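Local coordinates for periplasmic oligopeptide-binding protein (Burkholderia pseudomallei, PDB 3ZS6) that probably binds oligopeptides in the periplasm and delivers them to an ABC transporter for uptake, at residues G313-F318 and A451-L456; P434-L439 and T457-L462. All coordinates share one frame; numbering follows the deposited sequence.

Contact 1. Residues G313-F318 and A451-L456; sequences GVQRPF and ARAALL
Gly313 and Val314 run against the helical segment 451-456 at close range, with the CA atoms of Val314 and Ala453 4.6 Å apart. The segment 313-318 has no regular secondary structure; it belongs to the loop that joins strand 301-302 to helix 327-340 in this periplasmic-binding-protein fold, and it packs on the flank of helix 449-464. No hydrogen bond crosses between the two segments. Instead the carbonyl of Gly313 is turned onto the helix: its O takes a CA-H...O contact from Ala453 CA at 3.2 Å, with an angle of 153° at the hydrogen, and also lies against Leu456 CD1 and CB. Gly313 adopts a positive phi of 99°, a backbone conformation common for glycine. Next along, Val314 crosses Leu456 at about a right angle, its CG1 4.0 Å from Leu456 CB. Gln315, its chain extended beyond CG, lies beside Ala453 and Ala454, with CG near Ala453 CB and NE2 3.6 Å from Ala454 CA. The side chain of Arg452, extended from CG to NE, brings NH1 to 4.0 Å from Gly313 CA; its NH2 forms a salt bridge with Asp412 and its NE a hydrogen bond with Asn444. One face of its guanidinium carries Leu456 CD1, 3.6 Å above the plane and over its centre.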
ATOM      1  N   GLY A 313       3.310   6.990  16.056  1.00 22.91           N
ATOM      2  CA  GLY A 313       3.049   5.786  16.830  1.00 21.44           C
ATOM      3  C   GLY A 313       4.260   4.982  17.289  1.00 24.79           C
ATOM      4  O   GLY A 313       4.124   4.100  18.135  1.00 29.42           O
ATOM      5  N   VAL A 314       5.438   5.248  16.730  1.00 23.60           N
ATOM      6  CA  VAL A 314       6.670   4.687  17.291  1.00 24.92           C
ATOM      7  C   VAL A 314       7.666   5.793  17.593  1.00 26.23           C
ATOM      8  O   VAL A 314       7.572   6.886  17.041  1.00 26.22           O
ATOM      9  CB  VAL A 314       7.335   3.637  16.373  1.00 28.46           C
ATOM     10  CG1 VAL A 314       6.483   2.382  16.309  1.00 21.20           C
ATOM     11  CG2 VAL A 314       7.591   4.218  14.973  1.00 26.96           C
ATOM     12  N   GLN A 315       8.620   5.512  18.471  1.00 26.66           N
ATOM     13  CA  GLN A 315       9.554   6.545  18.898  1.00 32.48           C
ATOM     14  C   GLN A 315      10.653   6.761  17.872  1.00 34.01           C
ATOM     15  O   GLN A 315      11.210   7.851  17.772  1.00 38.59           O
ATOM     16  CB  GLN A 315      10.158   6.192  20.260  1.00 31.81           C
ATOM     17  CG  GLN A 315       9.115   5.888  21.320  1.00 32.41           C
ATOM     18  CD  GLN A 315       9.725   5.341  22.596  1.00 38.98           C
ATOM     19  OE1 GLN A 315      10.662   4.542  22.556  1.00 44.13           O
ATOM     20  NE2 GLN A 315       9.199   5.773  23.737  1.00 32.50           N
ATOM     21  N   ARG A 316      10.945   5.724  17.095  1.00 32.90           N
ATOM     22  CA  ARG A 316      12.087   5.734  16.197  1.00 26.96           C
ATOM     23  C   ARG A 316      12.097   4.457  15.381  1.00 24.87           C
ATOM     24  O   ARG A 316      11.462   3.470  15.759  1.00 21.78           O
ATOM     25  CB  ARG A 316      13.377   5.797  17.009  1.00 33.56           C
ATOM     26  CG  ARG A 316      13.395   4.800  18.161  1.00 30.89           C
ATOM     27  CD  ARG A 316      14.772   4.188  18.393  1.00 30.44           C
ATOM     28  NE  ARG A 316      14.739   3.229  19.498  1.00 35.53           N
ATOM     29  CZ  ARG A 316      14.433   1.939  19.367  1.00 36.63           C
ATOM     30  NH1 ARG A 316      14.137   1.438  18.172  1.00 33.87           N
ATOM     31  NH2 ARG A 316      14.424   1.149  20.431  1.00 33.17           N
ATOM     32  N   PRO A 317      12.821   4.468  14.255  1.00 20.88           N
ATOM     33  CA  PRO A 317      12.910   3.243  13.462  1.00 28.65           C
ATOM     34  C   PRO A 317      13.786   2.210  14.159  1.00 32.32           C
ATOM     35  O   PRO A 317      14.363   2.482  15.216  1.00 30.69           O
ATOM     36  CB  PRO A 317      13.567   3.711  12.158  1.00 23.16           C
ATOM     37  CG  PRO A 317      14.313   4.946  12.533  1.00 28.83           C
ATOM     38  CD  PRO A 317      13.505   5.603  13.614  1.00 23.95           C
ATOM     39  N   PHE A 318      13.857   1.026  13.567  1.00 28.34           N
ATOM     40  CA  PHE A 318      14.707  -0.042  14.061  1.00 28.15           C
ATOM     41  C   PHE A 318      16.075   0.037  13.383  1.00 26.00           C
ATOM     42  O   PHE A 318      16.176   0.017  12.155  1.00 24.47           O
ATOM     43  CB  PHE A 318      14.040  -1.392  13.794  1.00 25.90           C
ATOM     44  CG  PHE A 318      14.936  -2.575  14.015  1.00 20.16           C
ATOM     45  CD1 PHE A 318      15.167  -3.062  15.293  1.00 27.86           C
ATOM     46  CD2 PHE A 318      15.534  -3.209  12.940  1.00 15.65           C
ATOM     47  CE1 PHE A 318      15.979  -4.167  15.495  1.00 30.85           C
ATOM     48  CE2 PHE A 318      16.348  -4.309  13.126  1.00 20.05           C
ATOM     49  CZ  PHE A 318      16.574  -4.792  14.410  1.00 32.70           C
ATOM     50  N   ALA A 451       3.042   6.268  26.085  1.00 42.65           N
ATOM     51  CA  ALA A 451       3.081   4.887  26.551  1.00 41.25           C
ATOM     52  C   ALA A 451       2.811   3.919  25.405  1.00 39.77           C
ATOM     53  O   ALA A 451       3.501   2.909  25.248  1.00 38.12           O
ATOM     54  CB  ALA A 451       2.068   4.680  27.666  1.00 38.39           C
ATOM     55  N   ARG A 452       1.789   4.225  24.614  1.00 37.72           N
ATOM     56  CA  ARG A 452       1.478   3.428  23.441  1.00 34.22           C
ATOM     57  C   ARG A 452       2.715   3.306  22.555  1.00 28.28           C
ATOM     58  O   ARG A 452       3.115   2.201  22.183  1.00 27.18           O
ATOM     59  CB  ARG A 452       0.326   4.062  22.656  1.00 36.14           C
ATOM     60  CG  ARG A 452      -0.050   3.307  21.390  1.00 25.09           C
ATOM     61  CD  ARG A 452      -1.263   3.920  20.708  1.00 24.51           C
ATOM     62  NE  ARG A 452      -1.659   3.169  19.515  1.00 29.48           N
ATOM     63  CZ  ARG A 452      -1.333   3.502  18.269  1.00 29.46           C
ATOM     64  NH1 ARG A 452      -0.600   4.584  18.032  1.00 22.31           N
ATOM     65  NH2 ARG A 452      -1.750   2.751  17.254  1.00 28.98           N
ATOM     66  N   ALA A 453       3.326   4.445  22.235  1.00 24.01           N
ATOM     67  CA  ALA A 453       4.474   4.477  21.332  1.00 32.04           C
ATOM     68  C   ALA A 453       5.605   3.583  21.821  1.00 34.48           C
ATOM     69  O   ALA A 453       6.203   2.837  21.046  1.00 29.65           O
ATOM     70  CB  ALA A 453       4.970   5.905  21.150  1.00 34.61           C
ATOM     71  N   ALA A 454       5.894   3.675  23.115  1.00 35.56           N
ATOM     72  CA  ALA A 454       6.962   2.901  23.720  1.00 36.75           C
ATOM     73  C   ALA A 454       6.743   1.416  23.473  1.00 30.84           C
ATOM     74  O   ALA A 454       7.657   0.701  23.062  1.00 29.04           O
ATOM     75  CB  ALA A 454       7.034   3.184  25.214  1.00 41.53           C
ATOM     76  N   LEU A 455       5.521   0.959  23.726  1.00 24.98           N
ATOM     77  CA  LEU A 455       5.182  -0.447  23.541  1.00 24.64           C
ATOM     78  C   LEU A 455       5.224  -0.865  22.063  1.00 30.02           C
ATOM     79  O   LEU A 455       5.660  -1.969  21.742  1.00 29.67           O
ATOM     80  CB  LEU A 455       3.812  -0.756  24.157  1.00 26.39           C
ATOM     81  CG  LEU A 455       3.756  -0.706  25.688  1.00 33.73           C
ATOM     82  CD1 LEU A 455       2.406  -1.189  26.212  1.00 35.34           C
ATOM     83  CD2 LEU A 455       4.881  -1.530  26.287  1.00 36.53           C
ATOM     84  N   LEU A 456       4.781   0.012  21.164  1.00 22.60           N
ATOM     85  CA  LEU A 456       4.819  -0.319  19.741  1.00 22.56           C
ATOM     86  C   LEU A 456       6.259  -0.393  19.238  1.00 23.28           C
ATOM     87  O   LEU A 456       6.588  -1.215  18.383  1.00 22.22           O
ATOM     88  CB  LEU A 456       4.005   0.676  18.908  1.00 20.72           C
ATOM     89  CG  LEU A 456       2.491   0.671  19.123  1.00 23.34           C
ATOM     90  CD1 LEU A 456       1.817   1.623  18.132  1.00 22.69           C
ATOM     91  CD2 LEU A 456       1.919  -0.738  18.995  1.00 18.42           C
TER

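Contact 2. Residues P434-L439 and T457-L462; sequences PKVDSL and TQAHDL
Lys435 meets Leu462 near the start of helix 434-443, and does so through its aliphatic part. CG stands anti to the backbone N (chi1 179°) and lies 3.6 Å from Leu462 CD2, with CB a little farther from the same methyl; the two side chains cross at about a right angle. Val436 follows, its CA 5.0 Å from that of Ala459. Both of its methyls face the carbonyl of Ala459, CG2 at 3.8 Å from the O, while CG2 also touches Leu462 CD2 at 3.9 Å as the valine and leucine side chains slide past each other in opposite directions.

The two segments form an antiparallel helix pair: their axes approach to 8.8 Å, and their N-to-C directions differ by 163°. The small Ala459 side chain points into the interface, where its CB meets the neighbouring helix directly, and Phe417 of helix 414-417 packs on the same alanine. The CB of Asp437 points away from helix 449-464, and its OD2 accepts a hydrogen bond from the backbone N of Cys422, a cysteine joined by a disulfide to Cys432, just ahead of the helix. Within the helix, Ser438 OG donates to Lys435 O, which also accepts the helical bond from Leu439 N.

A turn beyond Lys435 and Val436, Leu439 points at the opposing helix. Its CB packs 3.7 Å from Ala459 CB, and its CD1 lies against three residues, touching Ala459 CA, Leu462 CD2 at 4.1 Å and the side chain of Gln458. Gln458, extended beyond CG, crosses the leucine at about a right angle, and its CG, CD and NE2 all pass near Leu439 CD1, with CG at 4.0 Å.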
ATOM      1  N   PRO A 434       3.543 -14.358  18.910  1.00 26.09           N
ATOM      2  CA  PRO A 434       2.488 -14.041  19.880  1.00 23.31           C
ATOM      3  C   PRO A 434       2.903 -12.950  20.863  1.00 27.59           C
ATOM      4  O   PRO A 434       2.063 -12.152  21.273  1.00 32.93           O
ATOM      5  CB  PRO A 434       2.280 -15.367  20.624  1.00 24.24           C
ATOM      6  CG  PRO A 434       2.711 -16.415  19.642  1.00 29.17           C
ATOM      7  CD  PRO A 434       3.861 -15.799  18.889  1.00 24.55           C
ATOM      8  N   LYS A 435       4.176 -12.919  21.246  1.00 27.86           N
ATOM      9  CA  LYS A 435       4.655 -11.860  22.127  1.00 28.77           C
ATOM     10  C   LYS A 435       4.556 -10.499  21.431  1.00 26.23           C
ATOM     11  O   LYS A 435       4.045  -9.530  22.006  1.00 24.16           O
ATOM     12  CB  LYS A 435       6.084 -12.131  22.590  1.00 30.68           C
ATOM     13  CG  LYS A 435       6.650 -11.050  23.494  1.00 40.40           C
ATOM     14  CD  LYS A 435       5.776 -10.832  24.726  1.00 46.79           C
ATOM     15  CE  LYS A 435       6.382  -9.793  25.663  1.00 47.25           C
ATOM     16  NZ  LYS A 435       5.548  -9.572  26.883  1.00 51.37           N
ATOM     17  N   VAL A 436       5.034 -10.425  20.192  1.00 24.29           N
ATOM     18  CA  VAL A 436       4.864  -9.200  19.420  1.00 23.65           C
ATOM     19  C   VAL A 436       3.387  -8.803  19.396  1.00 20.20           C
ATOM     20  O   VAL A 436       3.040  -7.666  19.701  1.00 23.88           O
ATOM     21  CB  VAL A 436       5.391  -9.334  17.971  1.00 25.82           C
ATOM     22  CG1 VAL A 436       4.933  -8.149  17.135  1.00 22.36           C
ATOM     23  CG2 VAL A 436       6.913  -9.454  17.962  1.00 26.95           C
ATOM     24  N   ASP A 437       2.523  -9.748  19.040  1.00 16.63           N
ATOM     25  CA  ASP A 437       1.094  -9.471  18.955  1.00 20.75           C
ATOM     26  C   ASP A 437       0.525  -8.986  20.294  1.00 26.66           C
ATOM     27  O   ASP A 437      -0.275  -8.050  20.333  1.00 21.32           O
ATOM     28  CB  ASP A 437       0.331 -10.704  18.452  1.00 29.85           C
ATOM     29  CG  ASP A 437       0.582 -10.991  16.970  1.00 35.50           C
ATOM     30  OD1 ASP A 437       1.554 -10.446  16.400  1.00 29.67           O
ATOM     31  OD2 ASP A 437      -0.195 -11.771  16.377  1.00 34.54           O
ATOM     32  N   SER A 438       0.944  -9.608  21.392  1.00 25.41           N
ATOM     33  CA  SER A 438       0.396  -9.231  22.694  1.00 29.55           C
ATOM     34  C   SER A 438       0.892  -7.850  23.103  1.00 24.72           C
ATOM     35  O   SER A 438       0.157  -7.080  23.715  1.00 29.92           O
ATOM     36  CB  SER A 438       0.715 -10.277  23.773  1.00 32.43           C
ATOM     37  OG  SER A 438       1.928  -9.986  24.438  1.00 37.30           O
ATOM     38  N   LEU A 439       2.136  -7.537  22.756  1.00 20.14           N
ATOM     39  CA  LEU A 439       2.676  -6.206  23.003  1.00 24.24           C
ATOM     40  C   LEU A 439       1.877  -5.141  22.250  1.00 30.24           C
ATOM     41  O   LEU A 439       1.624  -4.054  22.775  1.00 28.53           O
ATOM     42  CB  LEU A 439       4.160  -6.134  22.626  1.00 24.01           C
ATOM     43  CG  LEU A 439       5.146  -6.815  23.585  1.00 32.43           C
ATOM     44  CD1 LEU A 439       6.568  -6.731  23.053  1.00 33.70           C
ATOM     45  CD2 LEU A 439       5.065  -6.216  24.988  1.00 30.77           C
ATOM     46  N   THR A 457       7.111   0.475  19.775  1.00 23.74           N
ATOM     47  CA  THR A 457       8.520   0.479  19.421  1.00 22.72           C
ATOM     48  C   THR A 457       9.159  -0.822  19.894  1.00 28.39           C
ATOM     49  O   THR A 457       9.906  -1.470  19.151  1.00 26.88           O
ATOM     50  CB  THR A 457       9.258   1.677  20.056  1.00 27.24           C
ATOM     51  OG1 THR A 457       8.688   2.899  19.575  1.00 32.42           O
ATOM     52  CG2 THR A 457      10.734   1.646  19.708  1.00 24.54           C
ATOM     53  N   GLN A 458       8.847  -1.209  21.128  1.00 26.77           N
ATOM     54  CA  GLN A 458       9.358  -2.456  21.683  1.00 30.75           C
ATOM     55  C   GLN A 458       8.926  -3.647  20.832  1.00 24.15           C
ATOM     56  O   GLN A 458       9.741  -4.498  20.493  1.00 24.46           O
ATOM     57  CB  GLN A 458       8.910  -2.640  23.133  1.00 31.11           C
ATOM     58  CG  GLN A 458       9.396  -3.940  23.750  1.00 34.38           C
ATOM     59  CD  GLN A 458       8.880  -4.152  25.159  1.00 37.05           C
ATOM     60  OE1 GLN A 458       8.140  -3.323  25.698  1.00 34.62           O
ATOM     61  NE2 GLN A 458       9.265  -5.273  25.762  1.00 39.27           N
ATOM     62  N   ALA A 459       7.644  -3.688  20.472  1.00 21.45           N
ATOM     63  CA  ALA A 459       7.118  -4.750  19.616  1.00 23.48           C
ATOM     64  C   ALA A 459       7.756  -4.773  18.218  1.00 24.16           C
ATOM     65  O   ALA A 459       8.063  -5.848  17.692  1.00 19.65           O
ATOM     66  CB  ALA A 459       5.603  -4.641  19.504  1.00 25.76           C
ATOM     67  N   HIS A 460       7.941  -3.601  17.611  1.00 23.92           N
ATOM     68  CA  HIS A 460       8.572  -3.539  16.292  1.00 25.36           C
ATOM     69  C   HIS A 460      10.002  -4.078  16.354  1.00 25.11           C
ATOM     70  O   HIS A 460      10.364  -4.966  15.577  1.00 22.29           O
ATOM     71  CB  HIS A 460       8.550  -2.119  15.704  1.00 15.84           C
ATOM     72  CG  HIS A 460       9.203  -2.012  14.354  1.00 15.89           C
ATOM     73  ND1 HIS A 460      10.232  -1.131  14.090  1.00 19.07           N
ATOM     74  CD2 HIS A 460       8.983  -2.686  13.199  1.00 16.80           C
ATOM     75  CE1 HIS A 460      10.617  -1.267  12.832  1.00 23.66           C
ATOM     76  NE2 HIS A 460       9.876  -2.206  12.269  1.00 15.22           N
ATOM     77  N   ASP A 461      10.801  -3.548  17.282  1.00 23.67           N
ATOM     78  CA  ASP A 461      12.171  -4.026  17.494  1.00 24.58           C
ATOM     79  C   ASP A 461      12.213  -5.538  17.697  1.00 22.97           C
ATOM     80  O   ASP A 461      13.062  -6.231  17.133  1.00 23.18           O
ATOM     81  CB  ASP A 461      12.808  -3.363  18.724  1.00 30.22           C
ATOM     82  CG  ASP A 461      13.052  -1.873  18.545  1.00 31.37           C
ATOM     83  OD1 ASP A 461      12.952  -1.362  17.405  1.00 27.26           O
ATOM     84  OD2 ASP A 461      13.364  -1.215  19.561  1.00 34.15           O
ATOM     85  N   LEU A 462      11.307  -6.046  18.525  1.00 23.71           N
ATOM     86  CA  LEU A 462      11.277  -7.473  18.821  1.00 20.87           C
ATOM     87  C   LEU A 462      11.080  -8.280  17.543  1.00 23.29           C
ATOM     88  O   LEU A 462      11.799  -9.255  17.289  1.00 21.89           O
ATOM     89  CB  LEU A 462      10.166  -7.797  19.823  1.00 23.85           C
ATOM     90  CG  LEU A 462      10.137  -9.246  20.319  1.00 24.52           C
ATOM     91  CD1 LEU A 462      11.478  -9.611  20.944  1.00 22.70           C
ATOM     92  CD2 LEU A 462       8.992  -9.472  21.314  1.00 22.20           C
TER

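From the N terminus, the chain first reaches the loop 313-318, then helix 434-443, and finally helix 449-464, which supplies the second segment of both contacts. Contact 1 closes a long loop of 132 intervening residues; contact 2 closes a short one of 17, a helical hairpin. The two cross in sequence, because 434-439 lies inside the span of contact 1 whereas 457-462 lies beyond it. Their centres are 10 Å apart, and the loop also bonds directly to the later helical segment: Arg316 NH2 forms a salt bridge with Asp461 OD2, and Gln315 N probably bonds to Thr457 OG1. Helix 449-464 thus joins the loop to helix 434-443.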